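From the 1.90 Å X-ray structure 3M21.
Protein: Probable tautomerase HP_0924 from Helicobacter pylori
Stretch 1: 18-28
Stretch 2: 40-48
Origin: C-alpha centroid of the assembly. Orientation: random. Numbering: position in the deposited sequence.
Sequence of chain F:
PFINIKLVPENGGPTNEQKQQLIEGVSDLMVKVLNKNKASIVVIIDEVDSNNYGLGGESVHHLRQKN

Stretch 1, residues 18-28: QKQQLIEGVSD
Stretch 2, residues 40-48: SIVVIIDEV

How do the two backbones lie against each other? Residues 18-28 form one continuous stretch of helix, with phi/psi near -65/-40, packed across the extended strand 42-47 (phi -104 to -133°, psi 113 to 136°). Their N-to-C directions differ by 142°, roughly antiparallel, and their axes approach to 8.9 Å. CA-CA distances set the register: Lys19 to Ile45 7.5 Å, Ile23 to Val43 6.1 Å, Ser27 to Ile41 6.4 Å. Each step of four along the helix thus matches two residues back along the second stretch.

Which bumps fill which hollows? Alternation points Ile41, Val43, Ile45 and Glu47 toward the helix, while Val42 and Ile44 point away. Ile45 (chi1 m, chi2 t) is the knob most covered by the helix: its CD1 meets Lys19 O at 3.5 Å, Lys19 CB at 3.8 Å, Leu22 CB at 3.9 Å and Ile23 CG1 at 4.2 Å. Its CG1-CD1 arm spans the wider gap there. Val43 (t) is shorter and forked where the backbones are closer: its CG1 lies 4.2 Å from Ile23 CG1, its CG2 4.2 Å from Val26 CG1. Leu22 and Ile23 are both m, t; Val26 is t. The contact covers 426 Å² over both sides; these apolar residues are buried, as suits them.

How is a serine accommodated beside Ile41? Ser27 (m) turns OG back to donate a 2.7 Å hydrogen bond to Ile23 O. The methyls of Ile41 (m, t) pack against it, CG2 3.7 Å from Ser27 OG and CD1 3.6 Å from Ser27 O. One water bridges the stretches, donating to Ser27 OG at 3.1 Å and Ile41 O at 2.7 Å.

What closes the other end? Lys19 extends (m, t, t, t) until NZ donates to Glu47 OE1 at 3.0 Å, a hydrogen bond within a salt bridge. Glu47 (m, t, chi3 -105°), itself partly exposed, pairs charges beyond the apolar contacts.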

# COMPACT_ATOMS: atom_id res chain seq x y z
N GLN F 18 17.42 -1.72 -14.90
CA GLN F 18 16.43 -0.65 -14.90
C GLN F 18 15.78 -0.50 -13.53
O GLN F 18 15.43 0.61 -13.14
CB GLN F 18 15.38 -0.90 -15.97
CG GLN F 18 15.95 -0.85 -17.37
CD GLN F 18 14.96 -1.33 -18.40
OE1 GLN F 18 14.34 -2.37 -18.23
NE2 GLN F 18 14.81 -0.56 -19.47
N LYS F 19 15.60 -1.60 -12.82
CA LYS F 19 15.01 -1.54 -11.50
C LYS F 19 15.99 -0.79 -10.61
O LYS F 19 15.60 0.01 -9.75
CB LYS F 19 14.76 -2.93 -10.92
CG LYS F 19 13.73 -3.77 -11.66
CD LYS F 19 13.68 -5.14 -11.03
CE LYS F 19 13.05 -6.17 -11.93
NZ LYS F 19 12.93 -7.47 -11.23
N GLN F 20 17.27 -1.06 -10.82
CA GLN F 20 18.31 -0.40 -10.03
C GLN F 20 18.29 1.10 -10.35
O GLN F 20 18.46 1.92 -9.46
CB GLN F 20 19.68 -1.04 -10.35
CG GLN F 20 20.84 -0.52 -9.53
CD GLN F 20 22.12 -1.30 -9.79
OE1 GLN F 20 23.22 -0.81 -9.55
NE2 GLN F 20 21.98 -2.53 -10.29
N GLN F 21 18.05 1.46 -11.61
CA GLN F 21 17.98 2.86 -12.01
C GLN F 21 16.79 3.56 -11.32
O GLN F 21 16.85 4.75 -11.02
CB GLN F 21 17.80 2.99 -13.52
CG GLN F 21 18.98 2.53 -14.37
CD GLN F 21 18.60 2.34 -15.84
OE1 GLN F 21 18.03 3.23 -16.46
NE2 GLN F 21 18.92 1.17 -16.39
N LEU F 22 15.71 2.82 -11.10
CA LEU F 22 14.53 3.38 -10.44
C LEU F 22 14.82 3.62 -8.97
O LEU F 22 14.45 4.66 -8.41
CB LEU F 22 13.32 2.45 -10.61
CG LEU F 22 12.73 2.35 -12.03
CD1 LEU F 22 11.65 1.30 -12.09
CD2 LEU F 22 12.19 3.71 -12.44
N ILE F 23 15.49 2.66 -8.35
CA ILE F 23 15.86 2.75 -6.94
C ILE F 23 16.76 3.97 -6.72
O ILE F 23 16.53 4.76 -5.81
CB ILE F 23 16.56 1.47 -6.47
CG1 ILE F 23 15.54 0.33 -6.39
CG2 ILE F 23 17.22 1.70 -5.10
CD1 ILE F 23 16.16 -1.05 -6.10
N GLU F 24 17.77 4.12 -7.57
CA GLU F 24 18.68 5.25 -7.44
C GLU F 24 17.99 6.56 -7.83
O GLU F 24 18.18 7.59 -7.18
CB GLU F 24 19.92 5.04 -8.33
CG GLU F 24 20.70 3.78 -7.98
CD GLU F 24 21.78 3.48 -9.00
OE1 GLU F 24 22.66 4.33 -9.20
OE2 GLU F 24 21.72 2.39 -9.61
N GLY F 25 17.19 6.52 -8.88
CA GLY F 25 16.48 7.71 -9.33
C GLY F 25 15.57 8.29 -8.26
O GLY F 25 15.63 9.49 -7.95
N VAL F 26 14.73 7.45 -7.67
CA VAL F 26 13.83 7.91 -6.63
C VAL F 26 14.60 8.38 -5.40
O VAL F 26 14.26 9.39 -4.79
CB VAL F 26 12.83 6.80 -6.21
CG1 VAL F 26 12.18 7.14 -4.88
CG2 VAL F 26 11.77 6.63 -7.28
N SER F 27 15.64 7.63 -5.04
CA SER F 27 16.44 7.99 -3.88
C SER F 27 17.09 9.36 -4.07
O SER F 27 17.02 10.21 -3.19
CB SER F 27 17.52 6.93 -3.63
OG SER F 27 16.92 5.67 -3.35
N ASP F 28 17.71 9.59 -5.23
CA ASP F 28 18.33 10.89 -5.48
C ASP F 28 17.28 12.00 -5.42
O ASP F 28 17.54 13.07 -4.86
CB ASP F 28 19.03 10.92 -6.84
CG ASP F 28 20.21 9.96 -6.92
OD1 ASP F 28 20.86 9.72 -5.88
OD2 ASP F 28 20.49 9.45 -8.03
N SER F 40 18.21 5.96 4.91
CA SER F 40 16.88 5.62 5.40
C SER F 40 15.85 5.41 4.30
O SER F 40 14.71 5.01 4.57
CB SER F 40 16.37 6.72 6.34
OG SER F 40 16.08 7.90 5.62
N ILE F 41 16.23 5.65 3.05
CA ILE F 41 15.30 5.50 1.94
C ILE F 41 15.04 4.06 1.51
O ILE F 41 15.94 3.36 1.07
CB ILE F 41 15.76 6.28 0.71
CG1 ILE F 41 15.94 7.76 1.07
CG2 ILE F 41 14.73 6.16 -0.40
CD1 ILE F 41 16.48 8.60 -0.06
N VAL F 42 13.78 3.65 1.63
CA VAL F 42 13.38 2.30 1.24
C VAL F 42 12.52 2.42 -0.01
O VAL F 42 11.63 3.27 -0.09
CB VAL F 42 12.54 1.62 2.34
CG1 VAL F 42 12.02 0.28 1.84
CG2 VAL F 42 13.40 1.43 3.58
N VAL F 43 12.81 1.57 -0.99
CA VAL F 43 12.08 1.56 -2.24
C VAL F 43 11.72 0.12 -2.57
O VAL F 43 12.55 -0.79 -2.45
CB VAL F 43 12.93 2.17 -3.39
CG1 VAL F 43 12.13 2.21 -4.69
CG2 VAL F 43 13.39 3.56 -3.01
N ILE F 44 10.47 -0.08 -2.95
CA ILE F 44 9.98 -1.40 -3.31
C ILE F 44 9.26 -1.27 -4.64
O ILE F 44 8.32 -0.48 -4.78
CB ILE F 44 8.99 -1.94 -2.26
CG1 ILE F 44 9.72 -2.19 -0.93
CG2 ILE F 44 8.33 -3.21 -2.78
CD1 ILE F 44 8.80 -2.60 0.24
N ILE F 45 9.72 -2.05 -5.61
CA ILE F 45 9.12 -2.05 -6.93
C ILE F 45 8.28 -3.31 -7.05
O ILE F 45 8.76 -4.42 -6.81
CB ILE F 45 10.20 -2.07 -8.04
CG1 ILE F 45 11.06 -0.80 -7.96
CG2 ILE F 45 9.55 -2.20 -9.39
CD1 ILE F 45 12.32 -0.87 -8.83
N ASP F 46 7.01 -3.13 -7.40
CA ASP F 46 6.12 -4.28 -7.57
C ASP F 46 5.82 -4.41 -9.05
O ASP F 46 5.55 -3.42 -9.72
CB ASP F 46 4.83 -4.06 -6.80
CG ASP F 46 5.05 -3.92 -5.31
OD1 ASP F 46 5.81 -4.75 -4.74
OD2 ASP F 46 4.46 -3.01 -4.71
N GLU F 47 5.87 -5.64 -9.55
CA GLU F 47 5.58 -5.90 -10.94
C GLU F 47 4.21 -6.55 -11.02
O GLU F 47 4.01 -7.67 -10.54
CB GLU F 47 6.67 -6.80 -11.54
CG GLU F 47 8.00 -6.08 -11.70
CD GLU F 47 9.15 -7.01 -12.04
OE1 GLU F 47 9.98 -7.28 -11.16
OE2 GLU F 47 9.22 -7.46 -13.20
N VAL F 48 3.27 -5.82 -11.61
CA VAL F 48 1.88 -6.26 -11.74
C VAL F 48 1.56 -6.84 -13.10
O VAL F 48 1.89 -6.24 -14.13
CB VAL F 48 0.94 -5.07 -11.48
CG1 VAL F 48 -0.50 -5.56 -11.43
CG2 VAL F 48 1.32 -4.38 -10.18
O HOH W 1 16.82 3.22 -1.48